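Local coordinates for protein octenoyl-CoA reductase/carboxylase (Streptomyces sp., PDB 4A0S) that catalyses the NADPH-dependent reductive carboxylation of 2-octenoyl-CoA, supplying an unusual extender unit for cinnabaramide polyketide biosynthesis, at residues F375-V387 / L431-T443. Numbering follows the deposited sequence.
Sequences FESGAVVPAMSAV and LGEDRLNPLRGLT
Val381 sets CG1 over the centre of one face of the Arg435 guanidinium, 3.6 Å from CZ, while Ala379 O lies at the edge of that group, near its plane. Gly378 O approaches obliquely: its bond from Arg435 NH2 is short at 2.7 Å but bent to 128° at the hydrogen, hence weak. The bend at Arg435 chi2 helps fold the guanidinium back onto the valine. A second guanidinium, that of Arg440, takes Asn437 CB over one face and Asp434 OD1 at its edge in a salt bridge within 431-443, and the Phe375 ring has Val380 CG1 over one face and Pro382 N at its edge.

Val381 is wedged further in. CG1 lies anti to the carbonyl carbon (chi1 -59°) and also meets Leu436 CD2 at 3.9 Å, which leaves CG2 between the backbone N and the carbonyl carbon, where it reaches Pro438 CD at 3.6 Å. With an alanine here, the guanidinium face and the proline ring would probably both lose their apolar partner, leaving Arg435 freer to turn.

Further along, water carries most of the polar contact, beside one weak direct bond from Gly441 N to Ser385 O. One molecule accepts from Leu439 N and lies within bonding distance of both Pro382 O and Met384 O; another donates to Met384 O and Asn437 OD1. The Asn437 amide is fixed from its other end, ND2 donating almost straight (170°) to Glu433 O and also bonding Glu195. Ser385 CB packs 3.3 Å from Leu439 O, whereas its OG bonds Val406 O and a water that bridges to Leu442 O.

The 431-443 segment thus runs as a C-terminal strap along the connection from helix 365-376 to strand 384-389, which pairs in parallel with strand 408-412. Val380 and Ala383 face helix 232-243 of the Rossmann-type domain, and Pro382 and Met384 touch helix 193-197.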
loop_
_atom_site.group_PDB
_atom_site.type_symbol
_atom_site.label_atom_id
_atom_site.label_comp_id
_atom_site.label_asym_id
_atom_site.label_seq_id
_atom_site.Cartn_x
_atom_site.Cartn_y
_atom_site.Cartn_z
ATOM N N PHE A 375 -12.713 13.666 -16.376
ATOM C CA PHE A 375 -13.096 14.470 -17.535
ATOM C C PHE A 375 -14.590 14.699 -17.541
ATOM O O PHE A 375 -15.057 15.808 -17.819
ATOM C CB PHE A 375 -12.653 13.802 -18.832
ATOM C CG PHE A 375 -11.227 14.037 -19.138
ATOM C CD1 PHE A 375 -10.836 15.191 -19.811
ATOM C CD2 PHE A 375 -10.255 13.150 -18.702
ATOM C CE1 PHE A 375 -9.494 15.433 -20.081
ATOM C CE2 PHE A 375 -8.900 13.386 -18.972
ATOM C CZ PHE A 375 -8.527 14.530 -19.660
ATOM N N GLU A 376 -15.320 13.643 -17.187
ATOM C CA GLU A 376 -16.776 13.630 -17.200
ATOM C C GLU A 376 -17.369 14.700 -16.295
ATOM O O GLU A 376 -18.386 15.295 -16.636
ATOM C CB GLU A 376 -17.304 12.251 -16.809
ATOM C CG GLU A 376 -17.310 11.256 -17.958
ATOM C CD GLU A 376 -17.707 9.872 -17.499
ATOM O OE1 GLU A 376 -17.642 9.615 -16.284
ATOM O OE2 GLU A 376 -18.110 9.053 -18.344
ATOM N N SER A 377 -16.714 14.937 -15.156
ATOM C CA SER A 377 -17.146 15.947 -14.188
ATOM C C SER A 377 -16.614 17.335 -14.537
ATOM O O SER A 377 -17.039 18.338 -13.949
ATOM C CB SER A 377 -16.615 15.574 -12.813
ATOM O OG SER A 377 -15.208 15.690 -12.811
ATOM N N GLY A 378 -15.643 17.388 -15.446
ATOM C CA GLY A 378 -15.037 18.662 -15.819
ATOM C C GLY A 378 -13.944 19.055 -14.838
ATOM O O GLY A 378 -13.355 20.130 -14.956
ATOM N N ALA A 379 -13.653 18.164 -13.876
ATOM C CA ALA A 379 -12.561 18.397 -12.953
ATOM C C ALA A 379 -11.259 18.554 -13.718
ATOM O O ALA A 379 -10.401 19.347 -13.352
ATOM C CB ALA A 379 -12.447 17.255 -11.975
ATOM N N VAL A 380 -11.133 17.774 -14.783
ATOM C CA VAL A 380 -9.964 17.779 -15.631
ATOM C C VAL A 380 -10.487 18.042 -17.046
ATOM O O VAL A 380 -11.597 17.613 -17.408
ATOM C CB VAL A 380 -9.208 16.438 -15.506
ATOM C CG1 VAL A 380 -8.134 16.298 -16.558
ATOM C CG2 VAL A 380 -8.589 16.314 -14.098
ATOM N N VAL A 381 -9.703 18.780 -17.822
ATOM C CA VAL A 381 -10.149 19.253 -19.125
ATOM C C VAL A 381 -9.120 18.860 -20.168
ATOM O O VAL A 381 -7.949 18.640 -19.826
ATOM C CB VAL A 381 -10.380 20.775 -19.141
ATOM C CG1 VAL A 381 -11.443 21.182 -18.093
ATOM C CG2 VAL A 381 -9.045 21.545 -18.962
ATOM N N PRO A 382 -9.562 18.748 -21.439
ATOM C CA PRO A 382 -8.676 18.326 -22.517
ATOM C C PRO A 382 -7.623 19.393 -22.714
ATOM O O PRO A 382 -7.906 20.574 -22.547
ATOM C CB PRO A 382 -9.604 18.262 -23.731
ATOM C CG PRO A 382 -10.943 18.047 -23.161
ATOM C CD PRO A 382 -10.952 18.857 -21.902
ATOM N N ALA A 383 -6.421 18.940 -23.051
ATOM C CA ALA A 383 -5.256 19.773 -23.229
ATOM C C ALA A 383 -5.061 20.051 -24.719
ATOM O O ALA A 383 -3.952 20.297 -25.159
ATOM C CB ALA A 383 -4.043 19.070 -22.667
ATOM N N MET A 384 -6.147 20.020 -25.485
ATOM C CA MET A 384 -6.036 20.230 -26.925
ATOM C C MET A 384 -5.632 21.659 -27.184
ATOM O O MET A 384 -6.168 22.573 -26.580
ATOM C CB MET A 384 -7.350 19.918 -27.614
ATOM C CG MET A 384 -7.284 20.003 -29.122
ATOM S SD MET A 384 -8.900 19.629 -29.753
ATOM C CE MET A 384 -9.753 21.183 -29.459
ATOM N N SER A 385 -4.673 21.847 -28.072
ATOM C CA SER A 385 -4.197 23.186 -28.400
ATOM C C SER A 385 -4.239 23.442 -29.890
ATOM O O SER A 385 -4.123 24.590 -30.339
ATOM C CB SER A 385 -2.771 23.366 -27.910
ATOM O OG SER A 385 -1.878 22.508 -28.593
ATOM N N ALA A 386 -4.374 22.363 -30.653
ATOM C CA ALA A 386 -4.377 22.448 -32.101
ATOM C C ALA A 386 -5.105 21.252 -32.655
ATOM O O ALA A 386 -5.158 20.197 -32.027
ATOM C CB ALA A 386 -2.943 22.512 -32.643
ATOM N N VAL A 387 -5.703 21.431 -33.824
ATOM C CA VAL A 387 -6.412 20.351 -34.471
ATOM C C VAL A 387 -5.947 20.338 -35.913
ATOM O O VAL A 387 -5.837 21.384 -36.537
ATOM C CB VAL A 387 -7.946 20.569 -34.415
ATOM C CG1 VAL A 387 -8.670 19.351 -34.955
ATOM C CG2 VAL A 387 -8.400 20.898 -32.999
ATOM N N LEU A 431 -19.676 24.037 -18.010
ATOM C CA LEU A 431 -18.238 23.996 -17.757
ATOM C C LEU A 431 -17.556 25.133 -18.486
ATOM O O LEU A 431 -16.620 25.751 -17.976
ATOM C CB LEU A 431 -17.634 22.641 -18.144
ATOM C CG LEU A 431 -18.086 21.430 -17.303
ATOM C CD1 LEU A 431 -17.629 20.125 -17.946
ATOM C CD2 LEU A 431 -17.613 21.515 -15.853
ATOM N N GLY A 432 -18.047 25.407 -19.687
ATOM C CA GLY A 432 -17.553 26.512 -20.478
ATOM C C GLY A 432 -16.541 26.007 -21.466
ATOM O O GLY A 432 -15.600 25.299 -21.103
ATOM N N GLU A 433 -16.727 26.406 -22.718
ATOM C CA GLU A 433 -15.870 25.987 -23.809
ATOM C C GLU A 433 -14.441 26.436 -23.562
ATOM O O GLU A 433 -13.494 25.754 -23.939
ATOM C CB GLU A 433 -16.396 26.585 -25.108
ATOM C CG GLU A 433 -15.744 26.033 -26.330
ATOM C CD GLU A 433 -16.528 26.326 -27.575
ATOM O OE1 GLU A 433 -17.106 27.440 -27.670
ATOM O OE2 GLU A 433 -16.581 25.424 -28.449
ATOM N N ASP A 434 -14.291 27.590 -22.915
ATOM C CA ASP A 434 -12.959 28.124 -22.605
ATOM C C ASP A 434 -12.274 27.382 -21.474
ATOM O O ASP A 434 -11.063 27.122 -21.537
ATOM C CB ASP A 434 -13.014 29.633 -22.323
ATOM C CG ASP A 434 -13.368 30.437 -23.563
ATOM O OD1 ASP A 434 -13.220 29.893 -24.683
ATOM O OD2 ASP A 434 -13.813 31.600 -23.421
ATOM N N ARG A 435 -13.038 27.025 -20.448
ATOM C CA ARG A 435 -12.509 26.177 -19.392
ATOM C C ARG A 435 -12.062 24.845 -19.994
ATOM O O ARG A 435 -11.063 24.269 -19.570
ATOM C CB ARG A 435 -13.530 25.954 -18.272
ATOM C CG ARG A 435 -13.293 24.634 -17.470
ATOM C CD ARG A 435 -13.446 24.775 -15.966
ATOM N NE ARG A 435 -13.060 23.545 -15.253
ATOM C CZ ARG A 435 -11.803 23.144 -15.038
ATOM N NH1 ARG A 435 -10.769 23.848 -15.495
ATOM N NH2 ARG A 435 -11.573 22.023 -14.365
ATOM N N LEU A 436 -12.812 24.365 -20.980
ATOM C CA LEU A 436 -12.515 23.096 -21.617
ATOM C C LEU A 436 -11.331 23.174 -22.564
ATOM O O LEU A 436 -10.769 22.154 -22.923
ATOM C CB LEU A 436 -13.735 22.564 -22.359
ATOM C CG LEU A 436 -14.897 22.173 -21.455
ATOM C CD1 LEU A 436 -16.105 21.868 -22.290
ATOM C CD2 LEU A 436 -14.517 20.975 -20.563
ATOM N N ASN A 437 -10.942 24.376 -22.967
ATOM C CA ASN A 437 -9.825 24.511 -23.897
ATOM C C ASN A 437 -8.848 25.552 -23.434
ATOM O O ASN A 437 -8.660 26.548 -24.130
ATOM C CB ASN A 437 -10.327 24.884 -25.290
ATOM C CG ASN A 437 -11.088 23.765 -25.941
ATOM O OD1 ASN A 437 -10.500 22.904 -26.589
ATOM N ND2 ASN A 437 -12.400 23.775 -25.783
ATOM N N PRO A 438 -8.205 25.323 -22.266
ATOM C CA PRO A 438 -7.251 26.276 -21.722
ATOM C C PRO A 438 -6.113 26.549 -22.691
ATOM O O PRO A 438 -5.568 27.654 -22.722
ATOM C CB PRO A 438 -6.718 25.567 -20.476
ATOM C CG PRO A 438 -7.026 24.121 -20.687
ATOM C CD PRO A 438 -8.321 24.128 -21.411
ATOM N N LEU A 439 -5.775 25.546 -23.495
ATOM C CA LEU A 439 -4.641 25.658 -24.402
ATOM C C LEU A 439 -5.000 26.075 -25.820
ATOM O O LEU A 439 -4.136 26.062 -26.695
ATOM C CB LEU A 439 -3.851 24.350 -24.421
ATOM C CG LEU A 439 -3.259 23.920 -23.074
ATOM C CD1 LEU A 439 -2.466 22.652 -23.261
ATOM C CD2 LEU A 439 -2.386 25.024 -22.427
ATOM N N ARG A 440 -6.244 26.484 -26.046
ATOM C CA ARG A 440 -6.676 26.818 -27.396
ATOM C C ARG A 440 -5.726 27.854 -27.999
ATOM O O ARG A 440 -5.421 28.869 -27.364
ATOM C CB ARG A 440 -8.096 27.378 -27.400
ATOM C CG ARG A 440 -8.647 27.566 -28.793
ATOM C CD ARG A 440 -9.713 28.659 -28.857
ATOM N NE ARG A 440 -10.727 28.548 -27.802
ATOM C CZ ARG A 440 -11.566 27.524 -27.636
ATOM N NH1 ARG A 440 -11.518 26.466 -28.438
ATOM N NH2 ARG A 440 -12.450 27.554 -26.647
ATOM N N GLY A 441 -5.236 27.566 -29.199
ATOM C CA GLY A 441 -4.439 28.548 -29.948
ATOM C C GLY A 441 -3.001 28.743 -29.485
ATOM O O GLY A 441 -2.238 29.460 -30.136
ATOM N N LEU A 442 -2.621 28.112 -28.377
ATOM C CA LEU A 442 -1.261 28.254 -27.843
ATOM C C LEU A 442 -0.303 27.336 -28.552
ATOM O O LEU A 442 -0.677 26.250 -28.958
ATOM C CB LEU A 442 -1.216 27.955 -26.348
ATOM C CG LEU A 442 -2.037 28.878 -25.442
ATOM C CD1 LEU A 442 -1.603 28.670 -24.006
ATOM C CD2 LEU A 442 -1.904 30.338 -25.854
ATOM N N THR A 443 0.933 27.800 -28.712
ATOM C CA THR A 443 1.981 27.019 -29.337
ATOM C C THR A 443 3.253 27.175 -28.525
ATOM O O THR A 443 3.300 27.970 -27.585
ATOM C CB THR A 443 2.242 27.468 -30.808
ATOM O OG1 THR A 443 2.775 28.793 -30.804
ATOM C CG2 THR A 443 0.963 27.433 -31.646
HETATM O O HOH W 1 -6.782 22.878 -24.145
HETATM O O HOH W 2 -9.122 21.146 -25.087
HETATM O O HOH W 3 -8.315 23.948 -27.783
HETATM O O HOH W 4 0.102 23.693 -29.759
HETATM O O HOH W 5 -6.642 26.046 -31.353
#